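Local coordinates for hydrazine synthase subunit alpha (Candidatus Kuenenia stuttgartiensis, PDB 5C2V), which carries out the second half-reaction of hydrazine synthase, condensing hydroxylamine received from the gamma subunit with ammonia to give hydrazine, and binds two c-type hemes, at residues F91-V96 with W106-D111; F80-Y85 with D382-P387; V525-Q530 with T544-R549. All blocks are in the same frame, centred on the assembly; numbering follows the deposited sequence.

Contact 1. Residues F91-V96 with W106-D111; sequences FAFAGV and WEMNID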
loop_
_atom_site.group_PDB
_atom_site.type_symbol
_atom_site.label_atom_id
_atom_site.label_comp_id
_atom_site.label_asym_id
_atom_site.label_seq_id
_atom_site.Cartn_x
_atom_site.Cartn_y
_atom_site.Cartn_z
ATOM N N PHE D 91 13.693 -26.826 33.340
ATOM C CA PHE D 91 13.131 -26.147 32.181
ATOM C C PHE D 91 12.154 -27.029 31.408
ATOM O O PHE D 91 12.143 -28.254 31.555
ATOM C CB PHE D 91 14.249 -25.665 31.249
ATOM C CG PHE D 91 14.986 -26.774 30.555
ATOM C CD1 PHE D 91 14.627 -27.168 29.274
ATOM C CD2 PHE D 91 16.040 -27.418 31.177
ATOM C CE1 PHE D 91 15.305 -28.186 28.633
ATOM C CE2 PHE D 91 16.720 -28.434 30.541
ATOM C CZ PHE D 91 16.353 -28.819 29.268
ATOM N N ALA D 92 11.334 -26.384 30.583
ATOM C CA ALA D 92 10.385 -27.075 29.722
ATOM C C ALA D 92 10.753 -26.847 28.263
ATOM O O ALA D 92 11.392 -25.849 27.926
ATOM C CB ALA D 92 8.967 -26.603 29.996
ATOM N N PHE D 93 10.349 -27.771 27.398
ATOM C CA PHE D 93 10.706 -27.689 25.990
ATOM C C PHE D 93 9.772 -28.502 25.103
ATOM O O PHE D 93 8.856 -29.169 25.585
ATOM C CB PHE D 93 12.150 -28.157 25.786
ATOM C CG PHE D 93 12.382 -29.600 26.152
ATOM C CD1 PHE D 93 12.584 -29.972 27.471
ATOM C CD2 PHE D 93 12.408 -30.582 25.174
ATOM C CE1 PHE D 93 12.800 -31.296 27.809
ATOM C CE2 PHE D 93 12.624 -31.908 25.506
ATOM C CZ PHE D 93 12.821 -32.264 26.826
ATOM N N ALA D 94 10.018 -28.437 23.799
ATOM C CA ALA D 94 9.307 -29.260 22.834
ATOM C C ALA D 94 10.259 -30.316 22.299
ATOM O O ALA D 94 11.417 -30.019 22.005
ATOM C CB ALA D 94 8.752 -28.413 21.705
ATOM N N GLY D 95 9.783 -31.550 22.178
ATOM C CA GLY D 95 10.656 -32.625 21.755
ATOM C C GLY D 95 9.997 -33.809 21.079
ATOM O O GLY D 95 8.804 -34.067 21.255
ATOM N N VAL D 96 10.791 -34.526 20.291
ATOM C CA VAL D 96 10.366 -35.783 19.693
ATOM C C VAL D 96 11.212 -36.915 20.260
ATOM O O VAL D 96 12.409 -37.003 19.985
ATOM C CB VAL D 96 10.493 -35.763 18.159
ATOM C CG1 VAL D 96 9.932 -37.047 17.566
ATOM C CG2 VAL D 96 9.782 -34.551 17.582
ATOM N N TRP D 106 7.667 -31.393 27.011
ATOM C CA TRP D 106 8.376 -32.129 28.047
ATOM C C TRP D 106 8.998 -31.153 29.038
ATOM O O TRP D 106 9.063 -29.955 28.772
ATOM C CB TRP D 106 9.463 -33.019 27.437
ATOM C CG TRP D 106 8.984 -33.935 26.348
ATOM C CD1 TRP D 106 8.642 -33.586 25.073
ATOM C CD2 TRP D 106 8.821 -35.356 26.430
ATOM N NE1 TRP D 106 8.262 -34.698 24.362
ATOM C CE2 TRP D 106 8.364 -35.798 25.173
ATOM C CE3 TRP D 106 9.010 -36.296 27.448
ATOM C CZ2 TRP D 106 8.094 -37.139 24.905
ATOM C CZ3 TRP D 106 8.743 -37.627 27.179
ATOM C CH2 TRP D 106 8.289 -38.035 25.919
ATOM N N GLU D 107 9.444 -31.661 30.181
ATOM C CA GLU D 107 10.218 -30.849 31.113
ATOM C C GLU D 107 11.241 -31.705 31.846
ATOM O O GLU D 107 11.015 -32.892 32.084
ATOM C CB GLU D 107 9.313 -30.134 32.121
ATOM C CG GLU D 107 8.209 -30.986 32.727
ATOM C CD GLU D 107 7.585 -30.327 33.946
ATOM O OE1 GLU D 107 8.320 -29.653 34.696
ATOM O OE2 GLU D 107 6.363 -30.471 34.156
ATOM N N MET D 108 12.370 -31.097 32.198
ATOM C CA MET D 108 13.420 -31.810 32.914
ATOM C C MET D 108 14.285 -30.854 33.727
ATOM O O MET D 108 14.291 -29.649 33.484
ATOM C CB MET D 108 14.296 -32.602 31.942
ATOM C CG MET D 108 15.271 -31.747 31.146
ATOM S SD MET D 108 16.560 -32.712 30.333
ATOM C CE MET D 108 15.583 -33.743 29.242
ATOM N N ASN D 109 15.013 -31.402 34.693
ATOM C CA ASN D 109 15.911 -30.609 35.521
ATOM C C ASN D 109 17.108 -30.100 34.728
ATOM O O ASN D 109 17.437 -30.638 33.671
ATOM C CB ASN D 109 16.385 -31.423 36.725
ATOM C CG ASN D 109 15.240 -31.900 37.594
ATOM O OD1 ASN D 109 14.223 -31.219 37.730
ATOM N ND2 ASN D 109 15.396 -33.078 38.188
ATOM N N ILE D 110 17.752 -29.057 35.243
ATOM C CA ILE D 110 18.893 -28.444 34.574
ATOM C C ILE D 110 20.080 -29.408 34.484
ATOM O O ILE D 110 20.919 -29.291 33.590
ATOM C CB ILE D 110 19.325 -27.142 35.297
ATOM C CG1 ILE D 110 20.378 -26.383 34.484
ATOM C CG2 ILE D 110 19.821 -27.439 36.708
ATOM C CD1 ILE D 110 20.864 -25.112 35.147
ATOM N N ASP D 111 20.134 -30.374 35.397
ATOM C CA ASP D 111 21.231 -31.337 35.423
ATOM C C ASP D 111 21.050 -32.443 34.387
ATOM O O ASP D 111 22.000 -33.147 34.045
ATOM C CB ASP D 111 21.377 -31.947 36.822
ATOM C CG ASP D 111 20.075 -32.528 37.352
ATOM O OD1 ASP D 111 19.233 -32.978 36.547
ATOM O OD2 ASP D 111 19.895 -32.539 38.588
#
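Phe91, Phe93, Trp106 and Met108 meet across the central hairpin of a four-stranded antiparallel sheet, made by strands 90-97 and 103-109. Two hydrogen-bonded pairs hold the backbones together. Phe91 exchanges both of its backbone bonds with Met108, and Phe93 does the same with Trp106, each with N to O at 2.9 Å. Between them Ala92 faces Glu107 in a non-hydrogen-bonded pair, CA to CA 4.0 Å.

The two phenylalanines, the tryptophan and the methionine all share one face of the sheet. Phe93 has CG between its backbone N and carbonyl carbon (chi1 63°), and its ring leans to the partner strand. There Trp106 CB sits over one ring face, offset toward the rim and 3.5 Å from Phe93 CZ. The indole and the phenyl ring are nearly parallel, but slid so far apart that they barely overlap. Met108 touches both phenylalanine rings: its CG is 3.6 Å from Phe91 CZ, while CE, bent back at chi3, reaches Phe93 CZ at 4.0 Å. The indole NE1 gives a bent bond to Gly95 O (3.2 Å), the donor standing well above the carbonyl plane. Phe76 sets its ring edge-to-face with both Phe93 and Trp106. On the opposite face, the Glu107 carboxylate turns away to a salt bridge with Lys90. This is the antiparallel hairpin of a blade in the six-bladed beta-propeller.

Contact 2. Residues F80-Y85 with D382-P387; sequences FDPCTY and DHQPAP. With CA (calcium ion), chain B.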
loop_
_atom_site.group_PDB
_atom_site.type_symbol
_atom_site.label_atom_id
_atom_site.label_comp_id
_atom_site.label_asym_id
_atom_site.label_seq_id
_atom_site.Cartn_x
_atom_site.Cartn_y
_atom_site.Cartn_z
ATOM N N PHE D 80 13.853 -28.847 21.094
ATOM C CA PHE D 80 13.998 -27.407 20.899
ATOM C C PHE D 80 13.062 -26.608 21.808
ATOM O O PHE D 80 12.353 -27.178 22.640
ATOM C CB PHE D 80 13.745 -27.042 19.432
ATOM C CG PHE D 80 12.395 -27.466 18.920
ATOM C CD1 PHE D 80 12.164 -28.776 18.527
ATOM C CD2 PHE D 80 11.360 -26.551 18.819
ATOM C CE1 PHE D 80 10.925 -29.166 18.055
ATOM C CE2 PHE D 80 10.119 -26.936 18.346
ATOM C CZ PHE D 80 9.901 -28.245 17.963
ATOM N N ASP D 81 13.077 -25.287 21.637
ATOM C CA ASP D 81 12.256 -24.355 22.417
ATOM C C ASP D 81 12.455 -24.459 23.931
ATOM O O ASP D 81 11.543 -24.866 24.648
ATOM C CB ASP D 81 10.773 -24.555 22.092
ATOM C CG ASP D 81 10.381 -23.950 20.760
ATOM O OD1 ASP D 81 11.063 -23.004 20.314
ATOM O OD2 ASP D 81 9.391 -24.419 20.161
ATOM N N PRO D 82 13.649 -24.085 24.423
ATOM C CA PRO D 82 13.902 -24.104 25.868
ATOM C C PRO D 82 13.195 -22.971 26.611
ATOM O O PRO D 82 13.192 -21.838 26.130
ATOM C CB PRO D 82 15.428 -23.932 25.964
ATOM C CG PRO D 82 15.949 -24.076 24.555
ATOM C CD PRO D 82 14.832 -23.640 23.672
ATOM N N CYS D 83 12.606 -23.272 27.766
ATOM C CA CYS D 83 12.106 -22.234 28.664
ATOM C C CYS D 83 12.414 -22.596 30.114
ATOM O O CYS D 83 11.962 -23.629 30.604
ATOM C CB CYS D 83 10.602 -22.030 28.476
ATOM S SG CYS D 83 9.927 -20.600 29.356
ATOM N N THR D 84 13.156 -21.737 30.806
ATOM C CA THR D 84 13.587 -22.040 32.168
ATOM C C THR D 84 12.482 -21.792 33.192
ATOM O O THR D 84 11.621 -20.934 32.998
ATOM C CB THR D 84 14.828 -21.213 32.572
ATOM O OG1 THR D 84 14.479 -19.828 32.664
ATOM C CG2 THR D 84 15.946 -21.388 31.553
ATOM N N TYR D 85 12.517 -22.552 34.282
ATOM C CA TYR D 85 11.572 -22.371 35.378
ATOM C C TYR D 85 11.960 -21.133 36.182
ATOM O O TYR D 85 12.946 -20.466 35.869
ATOM C CB TYR D 85 11.537 -23.615 36.271
ATOM C CG TYR D 85 10.310 -23.737 37.154
ATOM C CD1 TYR D 85 9.047 -23.913 36.603
ATOM C CD2 TYR D 85 10.420 -23.697 38.538
ATOM C CE1 TYR D 85 7.925 -24.032 37.406
ATOM C CE2 TYR D 85 9.305 -23.816 39.349
ATOM C CZ TYR D 85 8.061 -23.983 38.778
ATOM O OH TYR D 85 6.951 -24.101 39.583
ATOM N N ASP D 382 23.130 -22.215 15.990
ATOM C CA ASP D 382 23.028 -22.046 17.428
ATOM C C ASP D 382 22.046 -20.927 17.722
ATOM O O ASP D 382 22.344 -19.754 17.493
ATOM C CB ASP D 382 24.407 -21.748 18.027
ATOM C CG ASP D 382 25.457 -22.767 17.603
ATOM O OD1 ASP D 382 25.225 -23.976 17.807
ATOM O OD2 ASP D 382 26.507 -22.366 17.051
ATOM N N HIS D 383 20.871 -21.289 18.227
ATOM C CA HIS D 383 19.819 -20.302 18.429
ATOM C C HIS D 383 18.972 -20.607 19.657
ATOM O O HIS D 383 19.224 -21.576 20.371
ATOM C CB HIS D 383 18.931 -20.207 17.184
ATOM C CG HIS D 383 18.057 -21.401 16.964
ATOM N ND1 HIS D 383 18.560 -22.664 16.730
ATOM C CD2 HIS D 383 16.708 -21.523 16.926
ATOM C CE1 HIS D 383 17.560 -23.511 16.567
ATOM N NE2 HIS D 383 16.426 -22.844 16.682
ATOM N N GLN D 384 17.970 -19.765 19.888
ATOM C CA GLN D 384 17.119 -19.836 21.076
ATOM C C GLN D 384 17.905 -19.847 22.389
ATOM O O GLN D 384 17.752 -20.768 23.190
ATOM C CB GLN D 384 16.220 -21.074 21.008
ATOM C CG GLN D 384 15.126 -20.996 19.959
ATOM C CD GLN D 384 14.287 -22.257 19.901
ATOM O OE1 GLN D 384 14.750 -23.342 20.252
ATOM N NE2 GLN D 384 13.042 -22.119 19.457
ATOM N N PRO D 385 18.752 -18.826 22.618
ATOM C CA PRO D 385 19.477 -18.802 23.892
ATOM C C PRO D 385 18.549 -18.525 25.074
ATOM O O PRO D 385 17.743 -17.596 25.023
ATOM C CB PRO D 385 20.482 -17.664 23.701
ATOM C CG PRO D 385 19.818 -16.745 22.744
ATOM C CD PRO D 385 19.015 -17.617 21.815
ATOM N N ALA D 386 18.669 -19.330 26.123
ATOM C CA ALA D 386 17.865 -19.152 27.326
ATOM C C ALA D 386 18.741 -19.260 28.569
ATOM O O ALA D 386 18.902 -20.347 29.123
ATOM C CB ALA D 386 16.740 -20.174 27.373
ATOM N N PRO D 387 19.313 -18.128 29.007
ATOM C CA PRO D 387 20.237 -18.097 30.147
ATOM C C PRO D 387 19.561 -18.518 31.446
ATOM O O PRO D 387 18.365 -18.281 31.615
ATOM C CB PRO D 387 20.669 -16.630 30.206
ATOM C CG PRO D 387 19.529 -15.886 29.604
ATOM C CD PRO D 387 19.012 -16.775 28.509
HETATM CA CA CA B . 26.874 -22.020 14.662
#
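The Gln384 carboxamide and the Asp81 carboxylate meet obliquely, their planes 43° apart. Asp81 OD1 also lies at the edge of the Phe80 ring, in its plane, while the Pro82 ring crosses the glutamine chain at about a right angle, with CD 3.4 Å from Gln384 OE1. That same OE1 accepts the backbone N-H of Asp81 at 2.9 Å, the donor tilted 31° from the amide plane, and it also bonds to Thr35 OG1, so two donors grip it. Gln384 reaches this far because its chain is extended beyond CG (chi2 178°). NE2 is directed at Asp81 OD1, but the modelled separation is implausibly short, so the details of that bond are doubtful. The other carboxylate oxygen, OD2, is taken by Arg126 in a salt bridge and by the backbone N of Ser127.

The two segments belong to adjacent blades of the beta-propeller and run nearly parallel, their axes 7.2 Å apart at the closest, too far for backbone pairing. Strand 381-387 returns from the far end of the propeller sequence to complete the sheet begun by strands 31-37, 58-63 and 69-71, the Velcro-type closure of the ring. Asp81 and Gln384 both have left-handed backbone angles, and each is followed by a proline.

Farther along there are van der Waals contacts: Pro82 CB is 4.2 Å from Ala386 CB, and the Thr84 CG2 methyl lies 3.9 Å from the carbonyl Pro387 O. At the other end Asp382 OD2 binds a calcium ion at 2.4 Å, in a site completed by Phe358, Asp376, Asp377 and Trp380.

Contact 3. Residues V525-Q530 with T544-R549; sequences VPYYMQ and TWAYLR. With HEC (heme c), chain C.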
loop_
_atom_site.group_PDB
_atom_site.type_symbol
_atom_site.label_atom_id
_atom_site.label_comp_id
_atom_site.label_asym_id
_atom_site.label_seq_id
_atom_site.Cartn_x
_atom_site.Cartn_y
_atom_site.Cartn_z
ATOM N N VAL D 525 -15.669 -20.890 19.696
ATOM C CA VAL D 525 -15.679 -20.987 18.239
ATOM C C VAL D 525 -15.306 -19.642 17.618
ATOM O O VAL D 525 -15.669 -18.589 18.145
ATOM C CB VAL D 525 -17.056 -21.444 17.702
ATOM C CG1 VAL D 525 -17.370 -22.861 18.165
ATOM C CG2 VAL D 525 -18.151 -20.483 18.136
ATOM N N PRO D 526 -14.562 -19.670 16.501
ATOM C CA PRO D 526 -14.163 -18.427 15.829
ATOM C C PRO D 526 -15.341 -17.734 15.145
ATOM O O PRO D 526 -16.157 -18.400 14.508
ATOM C CB PRO D 526 -13.133 -18.903 14.802
ATOM C CG PRO D 526 -13.522 -20.314 14.515
ATOM C CD PRO D 526 -14.033 -20.864 15.817
ATOM N N TYR D 527 -15.421 -16.412 15.271
ATOM C CA TYR D 527 -16.529 -15.661 14.689
ATOM C C TYR D 527 -16.183 -14.191 14.460
ATOM O O TYR D 527 -15.206 -13.682 15.006
ATOM C CB TYR D 527 -17.771 -15.762 15.582
ATOM C CG TYR D 527 -17.743 -14.850 16.791
ATOM C CD1 TYR D 527 -17.077 -15.223 17.949
ATOM C CD2 TYR D 527 -18.390 -13.619 16.775
ATOM C CE1 TYR D 527 -17.044 -14.393 19.056
ATOM C CE2 TYR D 527 -18.365 -12.783 17.876
ATOM C CZ TYR D 527 -17.692 -13.177 19.014
ATOM O OH TYR D 527 -17.665 -12.350 20.114
ATOM N N TYR D 528 -16.991 -13.521 13.643
ATOM C CA TYR D 528 -16.901 -12.071 13.493
ATOM C C TYR D 528 -18.273 -11.479 13.169
ATOM O O TYR D 528 -19.259 -12.209 13.052
ATOM C CB TYR D 528 -15.876 -11.690 12.420
ATOM C CG TYR D 528 -16.206 -12.165 11.024
ATOM C CD1 TYR D 528 -16.873 -11.340 10.129
ATOM C CD2 TYR D 528 -15.833 -13.432 10.594
ATOM C CE1 TYR D 528 -17.171 -11.765 8.849
ATOM C CE2 TYR D 528 -16.126 -13.867 9.316
ATOM C CZ TYR D 528 -16.795 -13.029 8.448
ATOM O OH TYR D 528 -17.090 -13.457 7.174
ATOM N N MET D 529 -18.334 -10.159 13.019
ATOM C CA MET D 529 -19.614 -9.463 12.915
ATOM C C MET D 529 -19.689 -8.491 11.738
ATOM O O MET D 529 -18.666 -8.040 11.222
ATOM C CB MET D 529 -19.897 -8.708 14.214
ATOM C CG MET D 529 -18.809 -7.714 14.592
ATOM S SD MET D 529 -18.359 -7.807 16.333
ATOM C CE MET D 529 -17.683 -9.464 16.407
ATOM N N GLN D 530 -20.913 -8.175 11.325
ATOM C CA GLN D 530 -21.160 -7.195 10.272
ATOM C C GLN D 530 -22.331 -6.286 10.631
ATOM O O GLN D 530 -23.430 -6.767 10.897
ATOM C CB GLN D 530 -21.449 -7.890 8.939
ATOM C CG GLN D 530 -20.263 -8.593 8.310
ATOM C CD GLN D 530 -20.626 -9.262 7.000
ATOM O OE1 GLN D 530 -21.761 -9.697 6.806
ATOM N NE2 GLN D 530 -19.664 -9.340 6.087
ATOM N N THR D 544 -11.339 -10.390 11.184
ATOM C CA THR D 544 -10.534 -10.870 12.295
ATOM C C THR D 544 -11.242 -12.098 12.836
ATOM O O THR D 544 -12.328 -12.445 12.369
ATOM C CB THR D 544 -10.373 -9.822 13.412
ATOM O OG1 THR D 544 -9.365 -10.251 14.335
ATOM C CG2 THR D 544 -11.689 -9.621 14.149
ATOM N N TRP D 545 -10.640 -12.759 13.816
ATOM C CA TRP D 545 -11.310 -13.884 14.448
ATOM C C TRP D 545 -11.443 -13.677 15.951
ATOM O O TRP D 545 -10.454 -13.619 16.683
ATOM C CB TRP D 545 -10.573 -15.184 14.135
ATOM C CG TRP D 545 -10.614 -15.505 12.674
ATOM C CD1 TRP D 545 -9.570 -15.475 11.796
ATOM C CD2 TRP D 545 -11.770 -15.869 11.911
ATOM N NE1 TRP D 545 -10.002 -15.816 10.536
ATOM C CE2 TRP D 545 -11.349 -16.061 10.580
ATOM C CE3 TRP D 545 -13.119 -16.060 12.226
ATOM C CZ2 TRP D 545 -12.228 -16.434 9.566
ATOM C CZ3 TRP D 545 -13.990 -16.429 11.218
ATOM C CH2 TRP D 545 -13.541 -16.611 9.904
ATOM N N ALA D 546 -12.690 -13.560 16.395
ATOM C CA ALA D 546 -13.007 -13.335 17.796
ATOM C C ALA D 546 -13.537 -14.619 18.413
ATOM O O ALA D 546 -14.126 -15.450 17.724
ATOM C CB ALA D 546 -14.020 -12.209 17.944
ATOM N N TYR D 547 -13.294 -14.795 19.705
ATOM C CA TYR D 547 -13.742 -15.992 20.400
ATOM C C TYR D 547 -14.121 -15.686 21.843
ATOM O O TYR D 547 -13.464 -14.891 22.515
ATOM C CB TYR D 547 -12.657 -17.071 20.354
ATOM C CG TYR D 547 -11.282 -16.564 20.724
ATOM C CD1 TYR D 547 -10.437 -16.026 19.762
ATOM C CD2 TYR D 547 -10.831 -16.618 22.035
ATOM C CE1 TYR D 547 -9.181 -15.558 20.095
ATOM C CE2 TYR D 547 -9.576 -16.153 22.378
ATOM C CZ TYR D 547 -8.756 -15.625 21.404
ATOM O OH TYR D 547 -7.505 -15.160 21.740
ATOM N N LEU D 548 -15.188 -16.320 22.310
ATOM C CA LEU D 548 -15.631 -16.157 23.686
ATOM C C LEU D 548 -15.427 -17.445 24.467
ATOM O O LEU D 548 -15.730 -18.530 23.976
ATOM C CB LEU D 548 -17.105 -15.744 23.736
ATOM C CG LEU D 548 -17.494 -14.390 23.140
ATOM C CD1 LEU D 548 -19.008 -14.253 23.082
ATOM C CD2 LEU D 548 -16.881 -13.252 23.941
ATOM N N ARG D 549 -14.897 -17.328 25.679
ATOM C CA ARG D 549 -14.855 -18.467 26.584
ATOM C C ARG D 549 -16.264 -18.681 27.131
ATOM O O ARG D 549 -17.081 -17.762 27.094
ATOM C CB ARG D 549 -13.843 -18.240 27.713
ATOM C CG ARG D 549 -12.396 -18.085 27.252
ATOM C CD ARG D 549 -12.025 -19.084 26.160
ATOM N NE ARG D 549 -12.313 -20.469 26.532
ATOM C CZ ARG D 549 -11.469 -21.264 27.182
ATOM N NH1 ARG D 549 -10.274 -20.817 27.544
ATOM N NH2 ARG D 549 -11.823 -22.508 27.472
HETATM FE FE HEC C . -13.518 -5.100 15.963
HETATM C CHA HEC C . -10.584 -5.495 14.184
HETATM C CHB HEC C . -12.163 -6.884 18.558
HETATM C CHC HEC C . -16.563 -5.066 17.591
HETATM C CHD HEC C . -14.958 -3.510 13.287
HETATM N NA HEC C . -11.713 -6.012 16.307
HETATM C C1A HEC C . -10.643 -6.063 15.436
HETATM C C2A HEC C . -9.583 -6.818 16.068
HETATM C C3A HEC C . -10.014 -7.205 17.272
HETATM C C4A HEC C . -11.364 -6.706 17.449
HETATM C CMA HEC C . -9.218 -8.037 18.301
HETATM C CAA HEC C . -8.205 -7.120 15.440
HETATM C CBA HEC C . -7.163 -6.141 15.972
HETATM C CGA HEC C . -7.436 -4.744 15.475
HETATM O O1A HEC C . -7.444 -3.800 16.307
HETATM O O2A HEC C . -7.651 -4.568 14.249
HETATM N NB HEC C . -14.278 -5.960 17.701
HETATM C C1B HEC C . -13.448 -6.408 18.713
HETATM C C2B HEC C . -14.165 -6.278 19.965
HETATM C C3B HEC C . -15.378 -5.785 19.705
HETATM C C4B HEC C . -15.476 -5.570 18.274
HETATM C CMB HEC C . -13.626 -6.659 21.360
HETATM C CAB HEC C . -16.465 -5.489 20.764
HETATM C CBB HEC C . -17.669 -6.436 20.558
HETATM N NC HEC C . -15.403 -4.367 15.544
HETATM C C1C HEC C . -16.537 -4.555 16.311
HETATM C C2C HEC C . -17.668 -4.023 15.578
HETATM C C3C HEC C . -17.242 -3.697 14.355
HETATM C C4C HEC C . -15.797 -3.840 14.330
HETATM C CMC HEC C . -19.147 -4.150 16.003
HETATM C CAC HEC C . -18.125 -3.140 13.217
HETATM C CBC HEC C . -18.168 -4.157 12.055
HETATM N ND HEC C . -12.875 -4.592 14.033
HETATM C C1D HEC C . -13.655 -3.906 13.109
HETATM C C2D HEC C . -12.878 -3.668 11.914
HETATM C C3D HEC C . -11.505 -4.286 12.199
HETATM C C4D HEC C . -11.601 -4.838 13.530
HETATM C CMD HEC C . -13.342 -2.937 10.635
HETATM C CAD HEC C . -10.276 -4.331 11.268
HETATM C CBD HEC C . -10.606 -5.206 10.065
HETATM C CGD HEC C . -9.432 -5.236 9.127
HETATM O O1D HEC C . -9.601 -5.747 7.992
HETATM O O2D HEC C . -8.337 -4.745 9.508
HETATM O O HOH W 1 -16.658 -17.619 20.678
#
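Ala546 O receives the backbone N-H of Tyr527 at 2.9 Å, and the CA-H of Pro526 points at it as well, with CA at 3.5 Å from the oxygen. The return bond, from Ala546 N to Tyr527 O, is also 2.9 Å long, and the two make a single antiparallel bridge. Beyond it the backbones are joined through a water, which accepts from Leu548 N at 2.6 Å and donates to Val525 O.

CG of Tyr527 stands between the backbone N and the carbonyl carbon (chi1 79°), and the ring beyond it lies back against 546-548. Ala546 CB then lies over one of its faces in a CH-pi contact, offset toward the rim and 4.1 Å from the ring centroid, and the phenol OH meets Leu548 CG at 3.7 Å.

All this lies in the middle domain, which carries the pentacoordinated heme c. Strand 527-532 forms a hairpin with strand 538-541, and the loop that follows comes back alongside the start of the first strand. Here Tyr528 and Trp545 point the same way, side by side, in an offset edge-to-face pair with planes at 75°: the tyrosine edge is turned toward the indole face, and Tyr528 CD2 is 3.6 Å from Trp545 CZ3. Pro526 CB packs against CE3 of the same indole. The polar ends of this pair are held from outside, Tyr528 OH by Arg503 and Trp545 NE1 by Glu178.

Each segment also sends one side chain to the same face of the porphyrin. Met529 SD comes within 3.5 Å of the meso carbon CHC of the heme, and Thr544, whose OG1 bonds to Gln245, packs on pyrrole ring A.

Contacts 1 and 2 are neighbours in the beta-propeller, their centres 10 Å apart. Strands 76-84 and 90-97 are consecutive in the chain and adjacent in one sheet, joined by backbone bonds such as Ala92 N to Cys83 O (2.8 Å). Contact 1 binds strands within a blade, while contact 2 packs that blade against the adjacent, closing blade. Along the chain, contact 1 falls between the two segments of contact 2, which are almost 300 residues apart, because strand 381-387 comes back to close the ring beside the N-terminal strands. Contact 3 comes later, in the middle domain, its centre about 33 to 35 Å from the others, beside the pentacoordinated heme rather than in the propeller scaffold.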